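Side-chain contacts in prolyl-ACP dehydrogenase (Oscillatoria sp., PDB 4IRN), which oxidises a prolyl group carried on an acyl carrier protein, with FAD as cofactor, in the biosynthesis of the cyanotoxin anatoxin-a: residues G114-G119 / M291-E296; I204-I209 / A270-S275; K326-N331 / C368-E373. One frame throughout, in Å; residues are numbered along the deposited sequence.

Contact 1: residues G114-G119 / M291-E296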
loop_
_atom_site.group_PDB
_atom_site.type_symbol
_atom_site.label_atom_id
_atom_site.label_comp_id
_atom_site.label_asym_id
_atom_site.label_seq_id
_atom_site.Cartn_x
_atom_site.Cartn_y
_atom_site.Cartn_z
ATOM N N GLY A 114 -20.523 21.272 -5.880
ATOM C CA GLY A 114 -21.666 21.680 -6.690
ATOM C C GLY A 114 -21.500 21.586 -8.193
ATOM O O GLY A 114 -22.489 21.398 -8.908
ATOM N N CYS A 115 -20.270 21.758 -8.695
ATOM C CA CYS A 115 -19.953 21.717 -10.128
ATOM C C CYS A 115 -19.287 20.399 -10.496
ATOM O O CYS A 115 -18.255 20.043 -9.915
ATOM C CB CYS A 115 -19.095 22.914 -10.529
ATOM S SG CYS A 115 -18.774 23.040 -12.305
ATOM N N LYS A 116 -19.881 19.672 -11.457
ATOM C CA LYS A 116 -19.383 18.366 -11.898
ATOM C C LYS A 116 -18.318 18.473 -12.999
ATOM O O LYS A 116 -17.583 17.515 -13.241
ATOM C CB LYS A 116 -20.549 17.456 -12.332
ATOM C CG LYS A 116 -21.412 16.926 -11.185
ATOM C CD LYS A 116 -22.502 16.011 -11.712
ATOM C CE LYS A 116 -23.229 15.284 -10.614
ATOM N NZ LYS A 116 -24.354 14.479 -11.136
ATOM N N ASP A 117 -18.248 19.630 -13.676
ATOM C CA ASP A 117 -17.314 19.894 -14.769
ATOM C C ASP A 117 -15.927 20.192 -14.200
ATOM O O ASP A 117 -15.587 21.353 -13.929
ATOM C CB ASP A 117 -17.834 21.039 -15.668
ATOM C CG ASP A 117 -17.179 21.149 -17.034
ATOM O OD1 ASP A 117 -15.967 20.881 -17.136
ATOM O OD2 ASP A 117 -17.865 21.586 -17.990
ATOM N N ASN A 118 -15.130 19.130 -14.020
ATOM C CA ASN A 118 -13.781 19.213 -13.473
ATOM C C ASN A 118 -12.810 19.961 -14.391
ATOM O O ASN A 118 -11.899 20.627 -13.896
ATOM C CB ASN A 118 -13.255 17.820 -13.088
ATOM C CG ASN A 118 -14.111 17.120 -12.063
ATOM O OD1 ASN A 118 -14.313 17.608 -10.953
ATOM N ND2 ASN A 118 -14.659 15.972 -12.421
ATOM N N GLY A 119 -13.023 19.861 -15.702
ATOM C CA GLY A 119 -12.209 20.549 -16.701
ATOM C C GLY A 119 -12.330 22.059 -16.616
ATOM O O GLY A 119 -11.319 22.766 -16.726
ATOM N N MET A 291 -14.412 15.041 -3.938
ATOM C CA MET A 291 -14.182 13.896 -3.067
ATOM C C MET A 291 -15.325 13.750 -2.063
ATOM O O MET A 291 -15.745 12.621 -1.786
ATOM C CB MET A 291 -12.842 14.037 -2.335
ATOM C CG MET A 291 -11.616 13.845 -3.232
ATOM S SD MET A 291 -10.046 14.246 -2.421
ATOM C CE MET A 291 -9.898 12.867 -1.336
ATOM N N GLU A 292 -15.849 14.890 -1.544
ATOM C CA GLU A 292 -16.982 14.921 -0.616
ATOM C C GLU A 292 -18.254 14.442 -1.329
ATOM O O GLU A 292 -19.023 13.691 -0.731
ATOM C CB GLU A 292 -17.182 16.328 -0.027
ATOM C CG GLU A 292 -18.054 16.365 1.221
ATOM C CD GLU A 292 -18.218 17.728 1.869
ATOM O OE1 GLU A 292 -17.194 18.329 2.269
ATOM O OE2 GLU A 292 -19.378 18.183 2.003
ATOM N N ARG A 293 -18.456 14.857 -2.607
ATOM C CA ARG A 293 -19.613 14.453 -3.414
ATOM C C ARG A 293 -19.618 12.946 -3.682
ATOM O O ARG A 293 -20.656 12.310 -3.489
ATOM C CB ARG A 293 -19.728 15.255 -4.731
ATOM C CG ARG A 293 -20.992 14.898 -5.547
ATOM C CD ARG A 293 -21.172 15.709 -6.812
ATOM N NE ARG A 293 -20.165 15.399 -7.819
ATOM C CZ ARG A 293 -19.191 16.224 -8.182
ATOM N NH1 ARG A 293 -19.092 17.426 -7.634
ATOM N NH2 ARG A 293 -18.312 15.855 -9.102
ATOM N N LEU A 294 -18.473 12.385 -4.087
ATOM C CA LEU A 294 -18.324 10.947 -4.350
ATOM C C LEU A 294 -18.468 10.086 -3.114
ATOM O O LEU A 294 -18.918 8.962 -3.226
ATOM C CB LEU A 294 -17.004 10.617 -5.065
ATOM C CG LEU A 294 -16.645 11.385 -6.352
ATOM C CD1 LEU A 294 -15.260 10.998 -6.813
ATOM C CD2 LEU A 294 -17.678 11.176 -7.457
ATOM N N LEU A 295 -18.084 10.600 -1.937
ATOM C CA LEU A 295 -18.235 9.870 -0.675
ATOM C C LEU A 295 -19.716 9.707 -0.344
ATOM O O LEU A 295 -20.148 8.580 -0.080
ATOM C CB LEU A 295 -17.465 10.549 0.496
ATOM C CG LEU A 295 -17.646 9.980 1.929
ATOM C CD1 LEU A 295 -17.312 8.481 2.014
ATOM C CD2 LEU A 295 -16.806 10.751 2.910
ATOM N N GLU A 296 -20.490 10.819 -0.387
ATOM C CA GLU A 296 -21.925 10.809 -0.090
ATOM C C GLU A 296 -22.705 9.970 -1.121
ATOM O O GLU A 296 -23.663 9.275 -0.763
ATOM C CB GLU A 296 -22.513 12.230 0.011
ATOM C CG GLU A 296 -21.873 13.190 1.006
ATOM C CD GLU A 296 -22.447 14.600 1.040
ATOM O OE1 GLU A 296 -23.281 14.941 0.173
ATOM O OE2 GLU A 296 -21.998 15.392 1.898
HETATM O O HOH W 1 -16.457 18.045 -9.678
#

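Contact 2: residues I204-I209 / A270-S275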
loop_
_atom_site.group_PDB
_atom_site.type_symbol
_atom_site.label_atom_id
_atom_site.label_comp_id
_atom_site.label_asym_id
_atom_site.label_seq_id
_atom_site.Cartn_x
_atom_site.Cartn_y
_atom_site.Cartn_z
ATOM N N ILE A 204 1.162 34.396 -20.074
ATOM C CA ILE A 204 2.235 34.565 -19.090
ATOM C C ILE A 204 3.346 33.589 -19.523
ATOM O O ILE A 204 3.209 32.377 -19.356
ATOM C CB ILE A 204 1.746 34.355 -17.621
ATOM C CG1 ILE A 204 0.499 35.224 -17.258
ATOM C CG2 ILE A 204 2.872 34.505 -16.594
ATOM C CD1 ILE A 204 0.622 36.758 -17.397
ATOM N N ILE A 205 4.405 34.116 -20.118
ATOM C CA ILE A 205 5.499 33.333 -20.690
ATOM C C ILE A 205 6.811 33.426 -19.922
ATOM O O ILE A 205 7.285 34.514 -19.628
ATOM C CB ILE A 205 5.648 33.648 -22.207
ATOM C CG1 ILE A 205 4.260 33.581 -22.898
ATOM C CG2 ILE A 205 6.724 32.797 -22.873
ATOM C CD1 ILE A 205 4.167 33.164 -24.320
ATOM N N PHE A 206 7.403 32.257 -19.636
ATOM C CA PHE A 206 8.679 32.113 -18.935
ATOM C C PHE A 206 9.775 31.869 -19.955
ATOM O O PHE A 206 9.766 30.850 -20.636
ATOM C CB PHE A 206 8.591 31.009 -17.860
ATOM C CG PHE A 206 7.793 31.468 -16.659
ATOM C CD1 PHE A 206 6.404 31.335 -16.627
ATOM C CD2 PHE A 206 8.424 32.049 -15.568
ATOM C CE1 PHE A 206 5.663 31.801 -15.531
ATOM C CE2 PHE A 206 7.682 32.498 -14.465
ATOM C CZ PHE A 206 6.307 32.368 -14.453
ATOM N N ALA A 207 10.674 32.840 -20.110
ATOM C CA ALA A 207 11.779 32.808 -21.078
ATOM C C ALA A 207 13.133 33.124 -20.414
ATOM O O ALA A 207 13.181 33.373 -19.210
ATOM C CB ALA A 207 11.500 33.796 -22.213
ATOM N N THR A 208 14.231 33.093 -21.196
ATOM C CA THR A 208 15.581 33.391 -20.705
ATOM C C THR A 208 16.271 34.491 -21.520
ATOM O O THR A 208 16.212 34.474 -22.750
ATOM C CB THR A 208 16.413 32.101 -20.485
ATOM O OG1 THR A 208 17.644 32.426 -19.837
ATOM C CG2 THR A 208 16.679 31.315 -21.774
ATOM N N ILE A 209 16.899 35.458 -20.829
ATOM C CA ILE A 209 17.626 36.550 -21.493
ATOM C C ILE A 209 18.972 36.044 -22.041
ATOM O O ILE A 209 19.424 36.506 -23.091
ATOM C CB ILE A 209 17.770 37.825 -20.624
ATOM C CG1 ILE A 209 18.314 37.505 -19.211
ATOM C CG2 ILE A 209 16.449 38.580 -20.575
ATOM C CD1 ILE A 209 19.074 38.616 -18.533
ATOM N N ALA A 270 11.784 33.472 -9.141
ATOM C CA ALA A 270 11.017 33.926 -7.985
ATOM C C ALA A 270 9.519 33.983 -8.332
ATOM O O ALA A 270 8.680 33.618 -7.505
ATOM C CB ALA A 270 11.505 35.293 -7.526
ATOM N N ILE A 271 9.209 34.404 -9.567
ATOM C CA ILE A 271 7.843 34.494 -10.061
ATOM C C ILE A 271 7.248 33.088 -10.231
ATOM O O ILE A 271 6.133 32.852 -9.789
ATOM C CB ILE A 271 7.745 35.387 -11.346
ATOM C CG1 ILE A 271 8.297 36.808 -11.075
ATOM C CG2 ILE A 271 6.305 35.474 -11.867
ATOM C CD1 ILE A 271 8.210 37.799 -12.236
ATOM N N PHE A 272 8.010 32.157 -10.830
ATOM C CA PHE A 272 7.567 30.782 -11.065
ATOM C C PHE A 272 7.317 30.033 -9.748
ATOM O O PHE A 272 6.303 29.333 -9.608
ATOM C CB PHE A 272 8.583 30.029 -11.944
ATOM C CG PHE A 272 8.138 28.638 -12.333
ATOM C CD1 PHE A 272 7.298 28.439 -13.422
ATOM C CD2 PHE A 272 8.565 27.522 -11.614
ATOM C CE1 PHE A 272 6.887 27.152 -13.775
ATOM C CE2 PHE A 272 8.154 26.237 -11.974
ATOM C CZ PHE A 272 7.325 26.061 -13.054
ATOM N N ASN A 273 8.276 30.164 -8.814
ATOM C CA ASN A 273 8.225 29.537 -7.498
ATOM C C ASN A 273 7.099 30.128 -6.653
ATOM O O ASN A 273 6.488 29.395 -5.862
ATOM C CB ASN A 273 9.584 29.633 -6.790
ATOM C CG ASN A 273 10.609 28.594 -7.226
ATOM O OD1 ASN A 273 10.280 27.539 -7.806
ATOM N ND2 ASN A 273 11.884 28.889 -6.968
ATOM N N HIS A 274 6.786 31.457 -6.847
ATOM C CA HIS A 274 5.651 32.087 -6.171
ATOM C C HIS A 274 4.354 31.569 -6.810
ATOM O O HIS A 274 3.399 31.251 -6.107
ATOM C CB HIS A 274 5.747 33.611 -6.287
ATOM C CG HIS A 274 4.595 34.356 -5.696
ATOM N ND1 HIS A 274 3.491 34.695 -6.464
ATOM C CD2 HIS A 274 4.388 34.770 -4.425
ATOM C CE1 HIS A 274 2.661 35.318 -5.643
ATOM N NE2 HIS A 274 3.154 35.388 -4.404
ATOM N N SER A 275 4.365 31.404 -8.146
ATOM C CA SER A 275 3.256 30.881 -8.945
ATOM C C SER A 275 2.948 29.421 -8.551
ATOM O O SER A 275 1.772 29.075 -8.433
ATOM C CB SER A 275 3.562 31.016 -10.435
ATOM O OG SER A 275 2.636 30.317 -11.250
#

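Contact 3: residues K326-N331 / C368-E373. With FAD (flavin-adenine dinucleotide), chain J.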
loop_
_atom_site.group_PDB
_atom_site.type_symbol
_atom_site.label_atom_id
_atom_site.label_comp_id
_atom_site.label_asym_id
_atom_site.label_seq_id
_atom_site.Cartn_x
_atom_site.Cartn_y
_atom_site.Cartn_z
ATOM N N LYS A 326 -13.330 8.496 3.738
ATOM C CA LYS A 326 -13.531 9.436 4.844
ATOM C C LYS A 326 -12.193 9.956 5.394
ATOM O O LYS A 326 -12.023 11.171 5.516
ATOM C CB LYS A 326 -14.421 8.826 5.954
ATOM C CG LYS A 326 -14.710 9.756 7.143
ATOM C CD LYS A 326 -15.508 11.012 6.778
ATOM C CE LYS A 326 -15.681 11.914 7.971
ATOM N NZ LYS A 326 -16.394 13.165 7.613
ATOM N N LEU A 327 -11.246 9.044 5.702
ATOM C CA LEU A 327 -9.906 9.393 6.202
ATOM C C LEU A 327 -9.191 10.320 5.222
ATOM O O LEU A 327 -8.668 11.354 5.643
ATOM C CB LEU A 327 -9.043 8.140 6.471
ATOM C CG LEU A 327 -9.469 7.220 7.634
ATOM C CD1 LEU A 327 -8.897 5.842 7.458
ATOM C CD2 LEU A 327 -9.023 7.773 8.976
ATOM N N ARG A 328 -9.211 9.971 3.917
ATOM C CA ARG A 328 -8.588 10.763 2.859
ATOM C C ARG A 328 -9.189 12.160 2.724
ATOM O O ARG A 328 -8.436 13.122 2.570
ATOM C CB ARG A 328 -8.635 10.025 1.518
ATOM C CG ARG A 328 -7.562 8.981 1.425
ATOM C CD ARG A 328 -7.368 8.505 0.025
ATOM N NE ARG A 328 -7.301 7.057 0.050
ATOM C CZ ARG A 328 -8.301 6.258 -0.285
ATOM N NH1 ARG A 328 -9.449 6.765 -0.717
ATOM N NH2 ARG A 328 -8.172 4.947 -0.185
ATOM N N LEU A 329 -10.526 12.270 2.811
ATOM C CA LEU A 329 -11.255 13.532 2.712
ATOM C C LEU A 329 -10.862 14.504 3.824
ATOM O O LEU A 329 -10.620 15.679 3.543
ATOM C CB LEU A 329 -12.781 13.290 2.690
ATOM C CG LEU A 329 -13.695 14.534 2.675
ATOM C CD1 LEU A 329 -13.637 15.260 1.331
ATOM C CD2 LEU A 329 -15.112 14.166 2.992
ATOM N N GLU A 330 -10.771 14.001 5.067
ATOM C CA GLU A 330 -10.399 14.794 6.243
ATOM C C GLU A 330 -8.940 15.226 6.217
ATOM O O GLU A 330 -8.635 16.327 6.669
ATOM C CB GLU A 330 -10.774 14.088 7.558
ATOM C CG GLU A 330 -12.276 13.872 7.729
ATOM C CD GLU A 330 -13.176 15.099 7.686
ATOM O OE1 GLU A 330 -12.832 16.122 8.322
ATOM O OE2 GLU A 330 -14.240 15.026 7.030
ATOM N N ASN A 331 -8.055 14.387 5.656
ATOM C CA ASN A 331 -6.630 14.685 5.485
ATOM C C ASN A 331 -6.424 15.750 4.407
ATOM O O ASN A 331 -5.576 16.625 4.569
ATOM C CB ASN A 331 -5.852 13.440 5.095
ATOM C CG ASN A 331 -5.513 12.506 6.233
ATOM O OD1 ASN A 331 -5.028 12.933 7.287
ATOM N ND2 ASN A 331 -5.703 11.196 6.008
ATOM N N CYS A 368 -11.649 7.903 -6.290
ATOM C CA CYS A 368 -12.389 7.736 -7.547
ATOM C C CYS A 368 -12.439 6.265 -7.932
ATOM O O CYS A 368 -13.494 5.757 -8.303
ATOM C CB CYS A 368 -11.767 8.569 -8.660
ATOM S SG CYS A 368 -12.160 10.332 -8.572
ATOM N N LEU A 369 -11.286 5.585 -7.826
ATOM C CA LEU A 369 -11.113 4.166 -8.121
ATOM C C LEU A 369 -12.032 3.319 -7.220
ATOM O O LEU A 369 -12.700 2.412 -7.712
ATOM C CB LEU A 369 -9.628 3.785 -7.936
ATOM C CG LEU A 369 -9.216 2.338 -8.223
ATOM C CD1 LEU A 369 -9.289 2.028 -9.705
ATOM C CD2 LEU A 369 -7.802 2.056 -7.707
ATOM N N GLU A 370 -12.093 3.661 -5.923
ATOM C CA GLU A 370 -12.908 2.992 -4.909
ATOM C C GLU A 370 -14.410 3.218 -5.118
ATOM O O GLU A 370 -15.190 2.292 -4.898
ATOM C CB GLU A 370 -12.485 3.425 -3.505
ATOM C CG GLU A 370 -11.158 2.828 -3.071
ATOM C CD GLU A 370 -10.625 3.258 -1.717
ATOM O OE1 GLU A 370 -11.207 4.177 -1.100
ATOM O OE2 GLU A 370 -9.601 2.684 -1.282
ATOM N N ALA A 371 -14.815 4.429 -5.560
ATOM C CA ALA A 371 -16.210 4.755 -5.855
ATOM C C ALA A 371 -16.720 3.859 -6.991
ATOM O O ALA A 371 -17.843 3.363 -6.913
ATOM C CB ALA A 371 -16.330 6.215 -6.245
ATOM N N ILE A 372 -15.870 3.614 -8.018
ATOM C CA ILE A 372 -16.172 2.737 -9.148
ATOM C C ILE A 372 -16.298 1.283 -8.630
ATOM O O ILE A 372 -17.206 0.556 -9.054
ATOM C CB ILE A 372 -15.114 2.896 -10.283
ATOM C CG1 ILE A 372 -15.164 4.318 -10.900
ATOM C CG2 ILE A 372 -15.279 1.806 -11.380
ATOM C CD1 ILE A 372 -13.924 4.745 -11.631
ATOM N N GLU A 373 -15.407 0.884 -7.692
ATOM C CA GLU A 373 -15.396 -0.455 -7.091
ATOM C C GLU A 373 -16.679 -0.748 -6.320
ATOM O O GLU A 373 -17.270 -1.799 -6.538
ATOM C CB GLU A 373 -14.169 -0.657 -6.200
ATOM C CG GLU A 373 -12.871 -0.853 -6.969
ATOM C CD GLU A 373 -11.603 -0.622 -6.167
ATOM O OE1 GLU A 373 -11.685 -0.462 -4.926
ATOM O OE2 GLU A 373 -10.517 -0.586 -6.787
HETATM P PA FAD J . -22.759 -6.197 -7.160
HETATM O O1A FAD J . -23.336 -7.511 -6.785
HETATM O O2A FAD J . -23.719 -5.054 -7.525
HETATM O O5B FAD J . -21.721 -5.699 -6.058
HETATM C C5B FAD J . -21.821 -4.387 -5.468
HETATM C C4B FAD J . -20.533 -4.237 -4.707
HETATM O O4B FAD J . -20.649 -4.888 -3.432
HETATM C C3B FAD J . -19.332 -4.843 -5.432
HETATM O O3B FAD J . -18.358 -3.840 -5.682
HETATM C C2B FAD J . -18.812 -5.964 -4.524
HETATM O O2B FAD J . -17.440 -5.725 -4.259
HETATM C C1B FAD J . -19.585 -5.794 -3.214
HETATM N N9A FAD J . -20.141 -7.036 -2.687
HETATM C C8A FAD J . -21.290 -7.671 -3.089
HETATM N N7A FAD J . -21.518 -8.815 -2.488
HETATM C C5A FAD J . -20.441 -8.945 -1.616
HETATM C C6A FAD J . -20.088 -9.947 -0.682
HETATM N N6A FAD J . -20.767 -11.079 -0.504
HETATM N N1A FAD J . -18.962 -9.754 0.041
HETATM C C2A FAD J . -18.247 -8.650 -0.170
HETATM N N3A FAD J . -18.477 -7.652 -1.024
HETATM C C4A FAD J . -19.594 -7.852 -1.725
HETATM N N1 FAD J . -22.099 -11.259 -16.786
HETATM C C2 FAD J . -22.610 -12.304 -17.549
HETATM O O2 FAD J . -23.375 -13.138 -17.071
HETATM N N3 FAD J . -22.273 -12.421 -18.879
HETATM C C4 FAD J . -21.434 -11.576 -19.565
HETATM O O4 FAD J . -21.201 -11.777 -20.756
HETATM C C4X FAD J . -20.895 -10.465 -18.765
HETATM N N5 FAD J . -20.111 -9.593 -19.362
HETATM C C5X FAD J . -19.640 -8.520 -18.607
HETATM C C6 FAD J . -18.794 -7.596 -19.225
HETATM C C7 FAD J . -18.280 -6.505 -18.535
HETATM C C7M FAD J . -17.329 -5.564 -19.236
HETATM C C8 FAD J . -18.632 -6.317 -17.180
HETATM C C8M FAD J . -18.113 -5.144 -16.387
HETATM C C9 FAD J . -19.476 -7.234 -16.563
HETATM C C9A FAD J . -19.987 -8.339 -17.247
HETATM N N10 FAD J . -20.846 -9.300 -16.646
HETATM C C10 FAD J . -21.295 -10.375 -17.370
HETATM C "C1'" FAD J . -21.300 -9.078 -15.257
HETATM C "C2'" FAD J . -20.121 -9.124 -14.296
HETATM O "O2'" FAD J . -19.760 -10.473 -14.006
HETATM C "C3'" FAD J . -20.419 -8.325 -13.027
HETATM O "O3'" FAD J . -19.597 -7.161 -12.945
HETATM C "C4'" FAD J . -20.342 -9.125 -11.727
HETATM O "O4'" FAD J . -21.370 -10.112 -11.818
HETATM C "C5'" FAD J . -20.560 -8.242 -10.515
HETATM O "O5'" FAD J . -21.689 -7.425 -10.894
HETATM P P FAD J . -22.206 -6.286 -9.968
HETATM O O1P FAD J . -21.313 -5.110 -9.931
HETATM O O2P FAD J . -23.648 -6.293 -10.438
HETATM O O3P FAD J . -22.103 -6.784 -8.454
#

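Contact 1: residues G114-G119 / M291-E296
R293, midway along helix 285-304, reaches the turn that follows helix 101-114, the nearest backbone pair being G114 CA and R293 CA at 8.2 Å. Its chain does the bridging. CG stands trans to the backbone N (chi1 -176°), which sends the arm out toward the turn, and a bend at chi3 (68°) then brings one face of the guanidinium against K116. The extended lysine chain crosses the arginine at roughly a right angle, and it is the gamma methylene that meets it: K116 CG sits 3.7 Å above the guanidinium plane, over its centre, with R293 CZ 3.8 Å from K116 CG. The lysine thus offers hydrocarbon to the flat face, while its own charge ends farther off, K116 NZ being 5.4 Å from R293 NE.

The edge of the guanidinium is where the polar work is done. R293 NH2 donates to water 1 over 2.9 Å, and the water lies in the guanidinium plane. The same water is 2.7 Å from C115 O and 2.5 Å from N118 OD1; with more acceptors around it than protons, which of them it serves cannot be settled. C115 O itself approaches R293 NH1 obliquely, at 3.6 Å. The firmer partners of NH1 are the carbonyls of G112 and Y113, at the end of helix 101-114, and NH2 also forms a salt bridge to E389. N118 ND2 binds that carboxylate too, while D117, the N-cap of helix 118-138, receives the backbone N of L120 on OD1.

A cationic group is therefore set against the carbonyl end of one helix, where the helix dipole would favour it, and E389 probably balances its charge. Direct bonds to carbonyls and one water thus join the turn after helix 101-114, in the N-terminal domain, to helix 285-304, in the C-terminal domain.

Contact 2: residues I204-I209 / A270-S275
Two first torsions bring F206 and F272 together. F206, on strand 202-208, has chi1 at -74°, placing CG opposite the carbonyl carbon and carrying the ring from the sheet to helix 268-282; F272 has CG trans to its backbone N (chi1 -175°), which sets one edge of its ring over a face of F206. The outcome is a T-shaped (edge-to-face) pair. The centroids of the F206 and F272 rings are 5.4 Å apart and the planes stand at 84°, close to perpendicular. F272 supplies the edge: its CD1 lies 4.1 Å above the F206 plane, over the ring centre.

The outer atoms of the F206 ring also press on the helix itself. F206 CE2 is 3.6 Å from F272 CB and 3.7 Å from F272 N, and F206 CZ lies 3.9 Å from F272 CA, so this ring is packed against the base of its partner as well as against its edge. I271, one residue earlier on the helix, adds a methyl from an oblique direction, I271 CG2 being 4.0 Å from F206 CZ. The side-chain contacts are apolar.

The backbone of F206 is hydrogen-bonded to A161 on the parallel strand 158-161, its ring meets that of H160, and both phenylalanines touch A162. H160 and A162 bind FAD, and the F272 side chain is about 6 Å from a bound FAD at the nearest atoms. On the other side of strand 202-208 runs the antiparallel strand 218-224, whose T220 touches F206 and I271. Strand against helix in this way is the seam between the middle beta domain and the C-terminal helical domain of the acyl-CoA dehydrogenase fold, formed here next to the FAD-binding residues H160 and A162.

Contact 3: residues K326-N331 / C368-E373
R328 and E370 meet from opposite directions, their long side chains spanning backbones whose nearest CA atoms, of R328 and C368, are 11.5 Å apart. The close-packed part is the salt bridge between their ends. R328 grips the carboxylate end-on with two nitrogens: NH2 lies 2.9 Å from E370 OE2 and NH1 3.2 Å from E370 OE1, with a weak third bond from NH2 to OE1. Both acceptors lie near the guanidinium plane, yet that plane is turned 53° from the carboxylate, so the oxygens are met from above their own plane. The fork is held further by S367 OG at R328 NH1, while E370 OE2 has a weak bond from Q366.

Apart from this pair the two segments do not touch, and helix 285-304 covers L329 and C368. On the looser, partly exposed side K326 NZ pairs with E330 OE2 at 2.9 Å within its own helix, beside M355 of the second subunit. At the other end E373 forms salt bridges with K321 of its own chain and with K397 of the third subunit, and its carbonyl O lies 2.5 Å from FAD O3B.

Bound in this way, the opposite charges of R328 and buried E370 would largely offset one another, consistent with an ionised carboxylate linking helices 316-344 and 350-375.

Contacts 1 and 3 are neighbours, their centres 12 Å apart on the same side of the chain's centre. Helix 285-304 joins them: L294 CD1 packs 3.6 Å from C368 SG, and L295 CD2 lies 3.8 Å from L329 CD2. Contact 2 stands on the opposite side, its centre 32 Å from that of contact 1 and 35 Å from that of contact 3, although its helix 268-282 directly precedes helix 285-304. Contacts 2 and 3 are each near an FAD, on opposite sides: 270-275 approaches one, whereas E373 meets the adenosine ribose of another, which is also bound by H160, A162 and T163 of the third subunit. Contact 1 lies away from both.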